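Local atomic coordinates of mannose-6-phosphate isomerase (Bacillus subtilis, PDB entry 1QWR), a protein that probably catalyses the reversible, zinc-dependent isomerisation of D-mannose 6-phosphate to D-fructose 6-phosphate as a type 1 phosphomannose isomerase. Residues A[83-87]-A[315-319]; A[265-270]-A[300-306]; A[5-9]-A[282-287]; A[89-93]-A[178-183]; A[131-135]-A[168-172]. One frame throughout, in Å; residues are numbered along the deposited sequence.

Interaction 1 of 5, residues A[83-87]-A[315-319]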
# COMPACT_ATOMS: atom_id res chain seq x y z
N PHE A 83 -3.16 -14.78 1.03
CA PHE A 83 -2.04 -14.03 0.42
C PHE A 83 -1.84 -12.96 1.51
O PHE A 83 -2.80 -12.32 1.95
CB PHE A 83 -2.50 -13.42 -0.89
CG PHE A 83 -1.46 -12.57 -1.57
CD1 PHE A 83 -0.45 -13.17 -2.35
CD2 PHE A 83 -1.49 -11.18 -1.45
CE1 PHE A 83 0.51 -12.38 -3.00
CE2 PHE A 83 -0.54 -10.38 -2.09
CZ PHE A 83 0.47 -10.99 -2.87
N PRO A 84 -0.59 -12.71 1.93
CA PRO A 84 -0.33 -11.75 3.01
C PRO A 84 -0.39 -10.25 2.89
O PRO A 84 -0.56 -9.56 3.91
CB PRO A 84 1.04 -12.21 3.51
CG PRO A 84 1.74 -12.57 2.25
CD PRO A 84 0.65 -13.35 1.46
N LEU A 85 -0.25 -9.74 1.68
CA LEU A 85 -0.20 -8.31 1.50
C LEU A 85 -1.30 -7.71 0.63
O LEU A 85 -2.08 -8.42 0.01
CB LEU A 85 1.18 -7.95 0.93
CG LEU A 85 2.41 -8.38 1.78
CD1 LEU A 85 3.70 -8.09 1.01
CD2 LEU A 85 2.42 -7.62 3.10
N LEU A 86 -1.30 -6.38 0.58
CA LEU A 86 -2.24 -5.63 -0.22
C LEU A 86 -1.53 -4.35 -0.63
O LEU A 86 -0.97 -3.65 0.21
CB LEU A 86 -3.50 -5.33 0.59
CG LEU A 86 -4.47 -4.26 0.08
CD1 LEU A 86 -5.04 -4.67 -1.29
CD2 LEU A 86 -5.60 -4.12 1.12
N THR A 87 -1.51 -4.07 -1.94
CA THR A 87 -0.84 -2.88 -2.44
C THR A 87 -1.86 -1.98 -3.12
O THR A 87 -2.62 -2.44 -3.98
CB THR A 87 0.24 -3.24 -3.47
OG1 THR A 87 1.17 -4.17 -2.87
CG2 THR A 87 0.98 -2.01 -3.93
N ILE A 315 8.07 0.18 -7.56
CA ILE A 315 8.11 0.00 -6.11
C ILE A 315 7.82 -1.50 -6.04
O ILE A 315 6.85 -2.00 -6.64
CB ILE A 315 7.00 0.77 -5.37
CG1 ILE A 315 7.26 2.28 -5.46
CG2 ILE A 315 6.98 0.32 -3.89
CD1 ILE A 315 8.63 2.70 -4.89
N VAL A 316 8.68 -2.21 -5.33
CA VAL A 316 8.58 -3.66 -5.22
C VAL A 316 8.58 -4.09 -3.77
O VAL A 316 9.22 -3.45 -2.91
CB VAL A 316 9.79 -4.31 -5.96
CG1 VAL A 316 9.72 -5.82 -5.87
CG2 VAL A 316 9.82 -3.85 -7.43
N SER A 317 7.85 -5.17 -3.48
CA SER A 317 7.78 -5.70 -2.12
C SER A 317 7.74 -7.24 -2.10
O SER A 317 7.49 -7.89 -3.13
CB SER A 317 6.56 -5.14 -1.38
OG SER A 317 5.32 -5.61 -1.95
N HIS A 318 8.05 -7.80 -0.95
CA HIS A 318 7.99 -9.24 -0.77
C HIS A 318 7.88 -9.49 0.72
O HIS A 318 8.03 -8.55 1.52
CB HIS A 318 9.23 -9.94 -1.39
CG HIS A 318 10.53 -9.62 -0.71
ND1 HIS A 318 10.89 -10.17 0.50
CD2 HIS A 318 11.57 -8.85 -1.10
CE1 HIS A 318 12.11 -9.75 0.82
NE2 HIS A 318 12.54 -8.96 -0.13
N ILE A 319 7.59 -10.73 1.11
CA ILE A 319 7.46 -10.97 2.54
C ILE A 319 8.79 -11.24 3.21
O ILE A 319 9.75 -11.59 2.50
CB ILE A 319 6.47 -12.13 2.82
CG1 ILE A 319 6.79 -13.34 1.95
CG2 ILE A 319 5.06 -11.66 2.54
CD1 ILE A 319 5.70 -14.40 1.97
OXT ILE A 319 8.84 -11.06 4.45
O HOH W 1 3.79 -3.32 -2.73
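Pro-84 lies against the side chain of Ile-319, the last residue of the chain, with CG of Pro-84 3.5 Å from CG2 of Ile-319. The contact joins strand 85-92, in the type I catalytic region, to strand 312-318 of the C-terminal cupin region. Both strands belong to the curled antiparallel sheet characteristic of this cupin-related family, but they meet face to face rather than as neighbours: their local axes run antiparallel at 171° and come no closer than 9.4 Å, too far for a backbone ladder, so side chains fill the gap. Leu-85 is the second apolar element. Its CD1 sits 4.1 Å from CG2 of Ile-319 and 4.2 Å from OG of Ser-317, while Ile-272 of strand 271-276 packs against both Leu-85 and Ser-317. At the far end the character turns polar. The hydroxyls of Thr-87 and Ser-317 are 4.5 Å apart from OG1 to OG, and a water bridges them. At the terminus, ND1 of His-318 donates a 2.7 Å hydrogen bond to O of Ile-319. The bridging water lies 2.8 Å from Thr-87 OG1 and 2.9 Å from Ser-317 OG.

Interaction 2 of 5, residues A[265-270]-A[300-306]. With SO4 (sulfate ion), chain D.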
# COMPACT_ATOMS: atom_id res chain seq x y z
N ALA A 265 17.42 -10.86 -10.90
CA ALA A 265 17.20 -12.24 -10.47
C ALA A 265 16.01 -12.12 -9.52
O ALA A 265 15.81 -11.07 -8.91
CB ALA A 265 18.40 -12.74 -9.72
N GLN A 266 15.23 -13.19 -9.43
CA GLN A 266 14.07 -13.21 -8.55
C GLN A 266 14.44 -14.28 -7.54
O GLN A 266 14.22 -15.46 -7.78
CB GLN A 266 12.82 -13.64 -9.33
CG GLN A 266 11.50 -13.22 -8.67
CD GLN A 266 11.41 -13.67 -7.23
OE1 GLN A 266 12.00 -13.07 -6.33
NE2 GLN A 266 10.69 -14.75 -7.01
N ASP A 267 15.04 -13.89 -6.43
CA ASP A 267 15.46 -14.90 -5.46
C ASP A 267 14.58 -14.99 -4.22
O ASP A 267 14.97 -15.63 -3.25
CB ASP A 267 16.91 -14.68 -5.03
CG ASP A 267 17.89 -14.83 -6.18
OD1 ASP A 267 17.86 -15.89 -6.87
OD2 ASP A 267 18.69 -13.90 -6.39
N GLU A 268 13.42 -14.34 -4.25
CA GLU A 268 12.51 -14.40 -3.10
C GLU A 268 11.39 -15.39 -3.40
O GLU A 268 11.35 -16.00 -4.47
CB GLU A 268 11.90 -13.02 -2.82
CG GLU A 268 12.92 -11.90 -2.52
CD GLU A 268 13.79 -12.18 -1.31
OE1 GLU A 268 13.29 -12.78 -0.33
OE2 GLU A 268 14.99 -11.79 -1.32
N SER A 269 10.46 -15.53 -2.46
CA SER A 269 9.33 -16.44 -2.68
C SER A 269 8.48 -15.94 -3.85
O SER A 269 7.89 -16.72 -4.59
CB SER A 269 8.49 -16.53 -1.41
OG SER A 269 9.24 -17.23 -0.44
N PHE A 270 8.39 -14.62 -3.97
CA PHE A 270 7.70 -13.95 -5.09
C PHE A 270 7.91 -12.46 -4.89
O PHE A 270 8.19 -12.01 -3.78
CB PHE A 270 6.20 -14.28 -5.12
CG PHE A 270 5.46 -13.91 -3.87
CD1 PHE A 270 4.84 -12.67 -3.74
CD2 PHE A 270 5.37 -14.83 -2.83
CE1 PHE A 270 4.13 -12.34 -2.58
CE2 PHE A 270 4.67 -14.52 -1.67
CZ PHE A 270 4.04 -13.27 -1.54
N PRO A 300 6.74 -14.64 -10.01
CA PRO A 300 6.66 -15.92 -9.29
C PRO A 300 7.97 -16.47 -8.75
O PRO A 300 9.05 -16.01 -9.13
CB PRO A 300 6.01 -16.85 -10.32
CG PRO A 300 6.55 -16.35 -11.59
CD PRO A 300 6.45 -14.84 -11.44
N ALA A 301 7.85 -17.46 -7.86
CA ALA A 301 9.00 -18.12 -7.25
C ALA A 301 10.03 -18.58 -8.26
O ALA A 301 11.23 -18.34 -8.07
CB ALA A 301 8.52 -19.32 -6.42
N GLN A 302 9.58 -19.24 -9.32
CA GLN A 302 10.49 -19.76 -10.34
C GLN A 302 10.78 -18.82 -11.51
O GLN A 302 11.22 -19.26 -12.58
CB GLN A 302 9.96 -21.10 -10.87
CG GLN A 302 9.72 -22.15 -9.77
CD GLN A 302 10.85 -22.23 -8.75
OE1 GLN A 302 12.04 -22.20 -9.09
NE2 GLN A 302 10.48 -22.35 -7.47
N MSE A 303 10.53 -17.53 -11.33
CA MSE A 303 10.80 -16.58 -12.39
C MSE A 303 12.27 -16.70 -12.81
O MSE A 303 13.17 -16.70 -11.95
CB MSE A 303 10.56 -15.16 -11.87
CG MSE A 303 10.83 -14.06 -12.90
SE MSE A 303 9.57 -14.09 -14.41
CE MSE A 303 10.66 -12.88 -15.54
N PRO A 304 12.54 -16.83 -14.13
CA PRO A 304 13.93 -16.94 -14.59
C PRO A 304 14.65 -15.59 -14.45
O PRO A 304 14.00 -14.54 -14.32
CB PRO A 304 13.79 -17.31 -16.07
CG PRO A 304 12.41 -17.87 -16.20
CD PRO A 304 11.59 -17.07 -15.22
N ASP A 305 15.97 -15.61 -14.46
CA ASP A 305 16.69 -14.35 -14.39
C ASP A 305 16.18 -13.54 -15.58
O ASP A 305 15.84 -14.10 -16.63
CB ASP A 305 18.20 -14.57 -14.48
CG ASP A 305 18.78 -15.16 -13.20
OD1 ASP A 305 18.01 -15.45 -12.26
OD2 ASP A 305 20.01 -15.34 -13.14
N PHE A 306 16.13 -12.23 -15.41
CA PHE A 306 15.59 -11.36 -16.45
C PHE A 306 16.29 -10.01 -16.51
O PHE A 306 17.13 -9.70 -15.67
CB PHE A 306 14.10 -11.15 -16.19
CG PHE A 306 13.79 -10.48 -14.87
CD1 PHE A 306 13.49 -9.12 -14.81
CD2 PHE A 306 13.79 -11.22 -13.69
CE1 PHE A 306 13.19 -8.50 -13.57
CE2 PHE A 306 13.49 -10.62 -12.46
CZ PHE A 306 13.19 -9.26 -12.40
S SO4 D . 17.19 -7.83 -8.32
O1 SO4 D . 16.70 -8.38 -7.04
O2 SO4 D . 17.65 -6.43 -8.09
O3 SO4 D . 18.31 -8.65 -8.84
O4 SO4 D . 16.09 -7.84 -9.29
O HOH W 2 15.61 -15.59 -11.03
O HOH W 3 12.76 -18.00 -5.57
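Two loops of the C-terminal cupin region are clasped by Gln-266, whose bent conformation (chi1 t, chi2 m) curls its amide back over its own loop. OE1 of Gln-266 accepts from N of Glu-268 at 2.8 Å. NE2 of Gln-266 donates to O of Glu-268 at 2.9 Å and, across the contact, to O of Pro-300 at 3.0 Å. That carbonyl also closes the type I turn 300-303 through N of Met-303. Selenomethionine Met-303, with chi1 t, brings its CB to 3.7 Å from CB of Gln-266 while its end leads away. Phe-306, with chi1 p, lays its ring beside the backbone of Ala-265 and Gln-266, CE2 lying 4.2 Å from C of Ala-265. A water that accepts from N of Gln-266 (2.9 Å) also lies within hydrogen-bonding distance of O of Met-303 and OD1 of Asp-305. A sulfate, probably from the crystallisation liquor, takes a hydrogen bond from N of Ala-265. One amide thus supplies the direct hydrogen bond between loops that lack regular structure, tying a turn on one to a backbone bend on the other.

Interaction 3 of 5, residues A[5-9]-A[282-287]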
# COMPACT_ATOMS: atom_id res chain seq x y z
N THR A 5 5.27 -21.40 -11.28
CA THR A 5 5.25 -20.84 -12.67
C THR A 5 6.50 -20.02 -12.96
O THR A 5 7.25 -19.65 -12.06
CB THR A 5 4.01 -19.96 -12.91
OG1 THR A 5 3.77 -19.14 -11.76
CG2 THR A 5 2.79 -20.84 -13.21
N GLN A 6 6.71 -19.73 -14.24
CA GLN A 6 7.90 -19.03 -14.68
C GLN A 6 7.67 -17.84 -15.59
O GLN A 6 8.43 -17.62 -16.54
CB GLN A 6 8.82 -20.03 -15.40
CG GLN A 6 9.23 -21.21 -14.54
CD GLN A 6 10.13 -22.18 -15.28
OE1 GLN A 6 10.70 -23.10 -14.68
NE2 GLN A 6 10.27 -21.99 -16.59
N SER A 7 6.62 -17.07 -15.34
CA SER A 7 6.36 -15.90 -16.16
C SER A 7 5.61 -14.88 -15.31
O SER A 7 4.89 -15.24 -14.36
CB SER A 7 5.55 -16.28 -17.40
OG SER A 7 4.30 -16.81 -17.04
N PRO A 8 5.79 -13.59 -15.64
CA PRO A 8 5.14 -12.50 -14.90
C PRO A 8 3.63 -12.66 -14.85
O PRO A 8 3.02 -13.09 -15.84
CB PRO A 8 5.57 -11.25 -15.67
CG PRO A 8 6.92 -11.65 -16.21
CD PRO A 8 6.67 -13.06 -16.69
N ILE A 9 3.02 -12.31 -13.72
CA ILE A 9 1.56 -12.43 -13.58
C ILE A 9 1.02 -11.02 -13.40
O ILE A 9 1.18 -10.44 -12.32
CB ILE A 9 1.20 -13.30 -12.36
CG1 ILE A 9 1.81 -14.69 -12.52
CG2 ILE A 9 -0.34 -13.37 -12.17
CD1 ILE A 9 1.85 -15.48 -11.21
N LEU A 282 10.66 -5.89 -20.29
CA LEU A 282 11.16 -6.97 -19.44
C LEU A 282 11.44 -8.15 -20.37
O LEU A 282 10.56 -8.59 -21.13
CB LEU A 282 10.11 -7.34 -18.38
CG LEU A 282 10.56 -8.33 -17.30
CD1 LEU A 282 9.64 -8.20 -16.10
CD2 LEU A 282 10.53 -9.74 -17.85
N LYS A 283 12.66 -8.67 -20.31
CA LYS A 283 13.03 -9.80 -21.16
C LYS A 283 13.55 -10.95 -20.31
O LYS A 283 14.29 -10.74 -19.35
CB LYS A 283 14.09 -9.37 -22.16
CG LYS A 283 13.67 -8.15 -22.95
CD LYS A 283 14.29 -8.12 -24.34
CE LYS A 283 15.77 -7.82 -24.30
NZ LYS A 283 16.30 -7.69 -25.69
N TYR A 284 13.14 -12.16 -20.65
CA TYR A 284 13.61 -13.35 -19.94
C TYR A 284 13.50 -14.52 -20.90
O TYR A 284 12.50 -14.67 -21.63
CB TYR A 284 12.77 -13.59 -18.68
CG TYR A 284 11.34 -13.94 -18.94
CD1 TYR A 284 10.90 -15.26 -18.90
CD2 TYR A 284 10.41 -12.94 -19.22
CE1 TYR A 284 9.55 -15.58 -19.13
CE2 TYR A 284 9.08 -13.24 -19.46
CZ TYR A 284 8.65 -14.56 -19.41
OH TYR A 284 7.33 -14.85 -19.69
N GLU A 285 14.54 -15.35 -20.90
CA GLU A 285 14.62 -16.48 -21.81
C GLU A 285 14.33 -15.91 -23.21
O GLU A 285 14.90 -14.88 -23.56
CB GLU A 285 13.62 -17.57 -21.39
CG GLU A 285 13.85 -18.01 -19.95
CD GLU A 285 13.29 -19.38 -19.63
OE1 GLU A 285 12.11 -19.64 -19.95
OE2 GLU A 285 14.04 -20.19 -19.04
N ASP A 286 13.45 -16.53 -23.99
CA ASP A 286 13.17 -16.00 -25.32
C ASP A 286 11.90 -15.16 -25.36
O ASP A 286 11.33 -14.93 -26.43
CB ASP A 286 13.05 -17.13 -26.35
CG ASP A 286 14.31 -17.98 -26.44
OD1 ASP A 286 15.42 -17.42 -26.30
OD2 ASP A 286 14.19 -19.21 -26.67
N LYS A 287 11.45 -14.70 -24.19
CA LYS A 287 10.22 -13.92 -24.12
C LYS A 287 10.44 -12.42 -23.85
O LYS A 287 11.48 -12.01 -23.34
CB LYS A 287 9.30 -14.54 -23.07
CG LYS A 287 8.90 -15.99 -23.39
CD LYS A 287 8.10 -16.65 -22.28
CE LYS A 287 6.68 -16.09 -22.17
NZ LYS A 287 5.89 -16.72 -21.07
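Pro-8, Tyr-284 and Gln-6 carry most of this contact, in which the N-terminal segment lies along a beta hairpin of the C-terminal cupin region. The hairpin joins strands 278-284 and 287-292 through a type II' turn from Tyr-284 to Lys-287, with Glu-285 at positive phi, and is closed by backbone hydrogen bonds in both directions between Tyr-284 and Lys-287. Pro-8 points at the hairpin and is the main apolar element: its CG is 4.4 Å from CD1 of Leu-282, and Cys-289 on the partner strand also touches it. Tyr-284, with chi1 near +60°, reaches across to the N-terminal segment, so its ring meets three consecutive residues obliquely. Besides Pro-8 these are Gln-6, whose carbonyl O is 3.5 Å from CE1 of Tyr-284, and Ser-7, through CB. No hydrogen bond crosses between the segments; Gln-6 and Glu-285, both exposed, only come near each other, with NE2 of Gln-6 4.5 Å from OE1 of Glu-285. The contact joins the segment leading into strand 9-17 to the hairpin 278-292, away from the zinc site. At its centre, CD of Pro-8 rests 3.7 Å from CE2 of Tyr-284.

Interaction 4 of 5, residues A[89-93]-A[178-183]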
# COMPACT_ATOMS: atom_id res chain seq x y z
N LEU A 89 -2.69 2.21 -4.78
CA LEU A 89 -2.29 3.54 -5.25
C LEU A 89 -3.40 4.42 -4.65
O LEU A 89 -4.60 4.11 -4.83
CB LEU A 89 -2.31 3.64 -6.77
CG LEU A 89 -1.02 3.13 -7.44
CD1 LEU A 89 -1.23 3.13 -8.97
CD2 LEU A 89 0.18 4.03 -7.06
N LEU A 90 -3.03 5.49 -3.94
CA LEU A 90 -4.01 6.36 -3.28
C LEU A 90 -3.98 7.78 -3.83
O LEU A 90 -2.91 8.40 -3.89
CB LEU A 90 -3.73 6.43 -1.78
CG LEU A 90 -3.57 5.11 -1.02
CD1 LEU A 90 -3.16 5.39 0.42
CD2 LEU A 90 -4.88 4.35 -1.06
N ASP A 91 -5.15 8.27 -4.22
CA ASP A 91 -5.29 9.63 -4.74
C ASP A 91 -5.91 10.41 -3.60
O ASP A 91 -7.16 10.45 -3.45
CB ASP A 91 -6.24 9.63 -5.95
CG ASP A 91 -6.53 11.03 -6.47
OD1 ASP A 91 -5.89 12.00 -5.99
OD2 ASP A 91 -7.40 11.14 -7.36
N VAL A 92 -5.05 11.00 -2.78
CA VAL A 92 -5.51 11.75 -1.61
C VAL A 92 -5.70 13.22 -2.01
O VAL A 92 -4.81 14.05 -1.83
CB VAL A 92 -4.50 11.63 -0.46
CG1 VAL A 92 -5.12 12.18 0.85
CG2 VAL A 92 -4.11 10.16 -0.23
N LYS A 93 -6.86 13.49 -2.59
CA LYS A 93 -7.23 14.82 -3.04
C LYS A 93 -7.56 15.66 -1.82
O LYS A 93 -7.06 16.79 -1.68
CB LYS A 93 -8.46 14.74 -3.96
CG LYS A 93 -8.86 16.09 -4.55
CD LYS A 93 -9.99 15.94 -5.53
CE LYS A 93 -10.40 17.32 -6.08
NZ LYS A 93 -11.55 17.23 -7.01
N LEU A 178 -3.41 10.30 6.11
CA LEU A 178 -2.74 10.94 5.00
C LEU A 178 -3.55 12.23 4.81
O LEU A 178 -4.77 12.23 5.04
CB LEU A 178 -2.84 10.07 3.74
CG LEU A 178 -1.91 8.86 3.66
CD1 LEU A 178 -2.29 8.00 2.46
CD2 LEU A 178 -0.46 9.33 3.56
N CYS A 179 -2.90 13.31 4.40
CA CYS A 179 -3.60 14.57 4.21
C CYS A 179 -3.65 15.02 2.75
O CYS A 179 -2.90 14.52 1.90
CB CYS A 179 -2.99 15.64 5.11
SG CYS A 179 -3.15 15.22 6.89
N LYS A 180 -4.56 15.94 2.45
CA LYS A 180 -4.78 16.42 1.09
C LYS A 180 -3.53 16.75 0.28
O LYS A 180 -2.55 17.28 0.81
CB LYS A 180 -5.70 17.65 1.11
CG LYS A 180 -5.06 18.90 1.68
CD LYS A 180 -6.03 20.07 1.64
CE LYS A 180 -6.55 20.32 0.23
NZ LYS A 180 -7.57 21.40 0.19
N GLY A 181 -3.61 16.43 -1.01
CA GLY A 181 -2.52 16.69 -1.94
C GLY A 181 -1.37 15.70 -2.00
O GLY A 181 -0.22 16.11 -2.06
N ALA A 182 -1.68 14.41 -2.02
CA ALA A 182 -0.63 13.40 -2.04
C ALA A 182 -1.04 12.24 -2.93
O ALA A 182 -2.22 11.91 -3.00
CB ALA A 182 -0.38 12.87 -0.61
N LEU A 183 -0.06 11.65 -3.60
CA LEU A 183 -0.27 10.49 -4.47
C LEU A 183 0.64 9.44 -3.85
O LEU A 183 1.87 9.59 -3.88
CB LEU A 183 0.19 10.82 -5.89
CG LEU A 183 0.11 9.64 -6.85
CD1 LEU A 183 -1.34 9.22 -7.04
CD2 LEU A 183 0.71 10.07 -8.18
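Leu-90, Val-92, Leu-178 and Ala-182 form the apolar centre. CD1 of Leu-178 meets CD1 of Leu-90 at 3.4 Å and CG2 of Val-92 at 3.9 Å, and CB of Val-92 lies 4.3 Å from CB of Ala-182. The side chain of Leu-178 is about 6 Å from the zinc ion bound by His-101, Glu-119 and His-176, so the Leu-178 end of this cluster lies close to the metal site. The other three side chains come from strands 85-92 and 182-189, which pair antiparallel in the main sheet of the cupin-type fold. Asp-91 and Leu-183 make a non-hydrogen-bonded pair on the other face, where the carboxylate of Asp-91 is hydrogen-bonded to N of Ala-24; CA of Leu-183 approaches O of Leu-90 at 3.4 Å in a CA-H...O contact. Val-92 and Ala-182 form the hydrogen-bonded pair next to it: N of Val-92 donates to O of Ala-182 at 3.0 Å, and N of Ala-182 to O of Val-92 at 3.2 Å. N of Gly-181 adds a weak bond to the same carbonyl, at 2.8 Å from O of Val-92. With two residues facing one, and Gly-181 at phi 82°, this is a G1 beta bulge. Farther out, N of Lys-180 is hydrogen-bonded to Asp-95. Backbone pairing thus sets the register, while the leucine and valine packing lies on the Val-92 face and the bulge comes where the chain enters strand 182-189.

Interaction 5 of 5, residues A[131-135]-A[168-172]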
# COMPACT_ATOMS: atom_id res chain seq x y z
N GLU A 131 1.35 17.42 4.12
CA GLU A 131 1.68 16.85 5.42
C GLU A 131 0.95 15.53 5.61
O GLU A 131 0.10 15.14 4.81
CB GLU A 131 1.20 17.75 6.56
CG GLU A 131 1.60 19.19 6.55
CD GLU A 131 0.99 19.92 7.75
OE1 GLU A 131 -0.26 19.96 7.84
OE2 GLU A 131 1.76 20.44 8.59
N ILE A 132 1.30 14.87 6.70
CA ILE A 132 0.63 13.65 7.13
C ILE A 132 0.49 13.79 8.65
O ILE A 132 1.23 14.55 9.29
CB ILE A 132 1.44 12.37 6.82
CG1 ILE A 132 2.77 12.38 7.57
CG2 ILE A 132 1.62 12.23 5.31
CD1 ILE A 132 3.54 11.04 7.51
N ILE A 133 -0.48 13.08 9.20
CA ILE A 133 -0.69 13.05 10.65
C ILE A 133 -0.08 11.71 11.02
O ILE A 133 -0.45 10.67 10.45
CB ILE A 133 -2.19 13.07 10.99
CG1 ILE A 133 -2.77 14.43 10.62
CG2 ILE A 133 -2.38 12.79 12.48
CD1 ILE A 133 -4.28 14.47 10.63
N TYR A 134 0.85 11.72 11.97
CA TYR A 134 1.54 10.51 12.39
C TYR A 134 1.90 10.59 13.88
O TYR A 134 2.84 11.30 14.26
CB TYR A 134 2.84 10.35 11.58
CG TYR A 134 3.57 9.04 11.78
CD1 TYR A 134 3.46 8.00 10.86
CD2 TYR A 134 4.42 8.85 12.88
CE1 TYR A 134 4.17 6.82 11.02
CE2 TYR A 134 5.15 7.67 13.04
CZ TYR A 134 5.02 6.66 12.11
OH TYR A 134 5.74 5.51 12.26
N GLY A 135 1.17 9.84 14.70
CA GLY A 135 1.43 9.83 16.13
C GLY A 135 0.62 10.88 16.87
O GLY A 135 -0.12 11.65 16.26
N TYR A 168 7.37 6.29 4.69
CA TYR A 168 6.95 6.22 6.10
C TYR A 168 6.43 4.84 6.45
O TYR A 168 5.59 4.28 5.75
CB TYR A 168 5.85 7.25 6.40
CG TYR A 168 6.32 8.67 6.21
CD1 TYR A 168 6.18 9.30 4.98
CD2 TYR A 168 7.01 9.33 7.23
CE1 TYR A 168 6.73 10.58 4.76
CE2 TYR A 168 7.56 10.60 7.02
CZ TYR A 168 7.42 11.21 5.78
OH TYR A 168 8.03 12.43 5.55
N TYR A 169 6.93 4.29 7.56
CA TYR A 169 6.48 2.99 8.02
C TYR A 169 5.43 3.27 9.09
O TYR A 169 5.64 4.12 9.96
CB TYR A 169 7.67 2.23 8.61
CG TYR A 169 7.35 0.82 9.01
CD1 TYR A 169 7.15 -0.16 8.05
CD2 TYR A 169 7.27 0.46 10.35
CE1 TYR A 169 6.91 -1.49 8.42
CE2 TYR A 169 7.02 -0.86 10.73
CZ TYR A 169 6.85 -1.82 9.75
OH TYR A 169 6.69 -3.13 10.11
N VAL A 170 4.29 2.58 9.01
CA VAL A 170 3.17 2.81 9.93
C VAL A 170 2.76 1.55 10.66
O VAL A 170 1.86 0.82 10.22
CB VAL A 170 1.94 3.36 9.17
CG1 VAL A 170 0.89 3.89 10.17
CG2 VAL A 170 2.37 4.46 8.20
N PRO A 171 3.41 1.26 11.79
CA PRO A 171 3.09 0.05 12.57
C PRO A 171 1.63 0.08 12.97
O PRO A 171 1.07 1.15 13.20
CB PRO A 171 4.00 0.18 13.79
CG PRO A 171 5.16 1.00 13.29
CD PRO A 171 4.51 2.02 12.41
N SER A 172 0.99 -1.08 13.05
CA SER A 172 -0.40 -1.11 13.49
C SER A 172 -0.36 -0.50 14.90
O SER A 172 0.66 -0.62 15.62
CB SER A 172 -0.91 -2.55 13.55
OG SER A 172 -0.08 -3.34 14.39
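From Glu-131 to Gly-135 the chain forms part of the middle strand of a three-stranded antiparallel sheet in this cupin-type fold, and this sheet packs face to face on strand 167-170 of the larger sheet, the local strand axes crossing at 51° with a closest approach of 9.6 Å. Glu-131, at the start, turns to a salt bridge with Arg-159 of the neighbouring strand. Ile-132 makes the first contact: its CD1 sits over the face of the Tyr-168 ring in a CH-pi interaction, 3.8 Å from the centroid and only 9° off the normal. Trp-121 touches both of these side chains. Tyr-134 then points back across the gap and has the largest area covered in the contact. Its ring edge meets Val-170, with CE1 of Tyr-134 4.1 Å from CG2 of Val-170. Val-170 in turn lies about 4 Å, between side chains, from the zinc ligands Glu-119 and His-176, so the packing extends to the wall of the metal site. Beyond the valine, the Tyr-134 hydroxyl passes CD of Pro-171 and bridges the sheets directly, OH of Tyr-134 donating a 2.7 Å hydrogen bond to O of Tyr-169.

Overall arrangement
Along the chain, interaction 5 falls within the span of interaction 4, and both within the spans of interactions 1 and 3. Interaction 2 follows them, still within the span of 1; interaction 3 alternates with 1 and 2. Interactions 4 and 5, with centres about 14 Å apart, touch through Cys-179 and Leu-178 and lie near the zinc site. Interactions 2 and 3, about 10 Å apart, touch through Phe-306, Pro-300 and Gln-302 at the other end, where N-terminal and C-terminal regions meet; their centres lie 31 to 37 Å from those of 4 and 5. Interaction 1, near the chain centre, shares strand 85-92 with interaction 4 and meets interaction 2 through Phe-270, joining the catalytic region to the C-terminal cupin region.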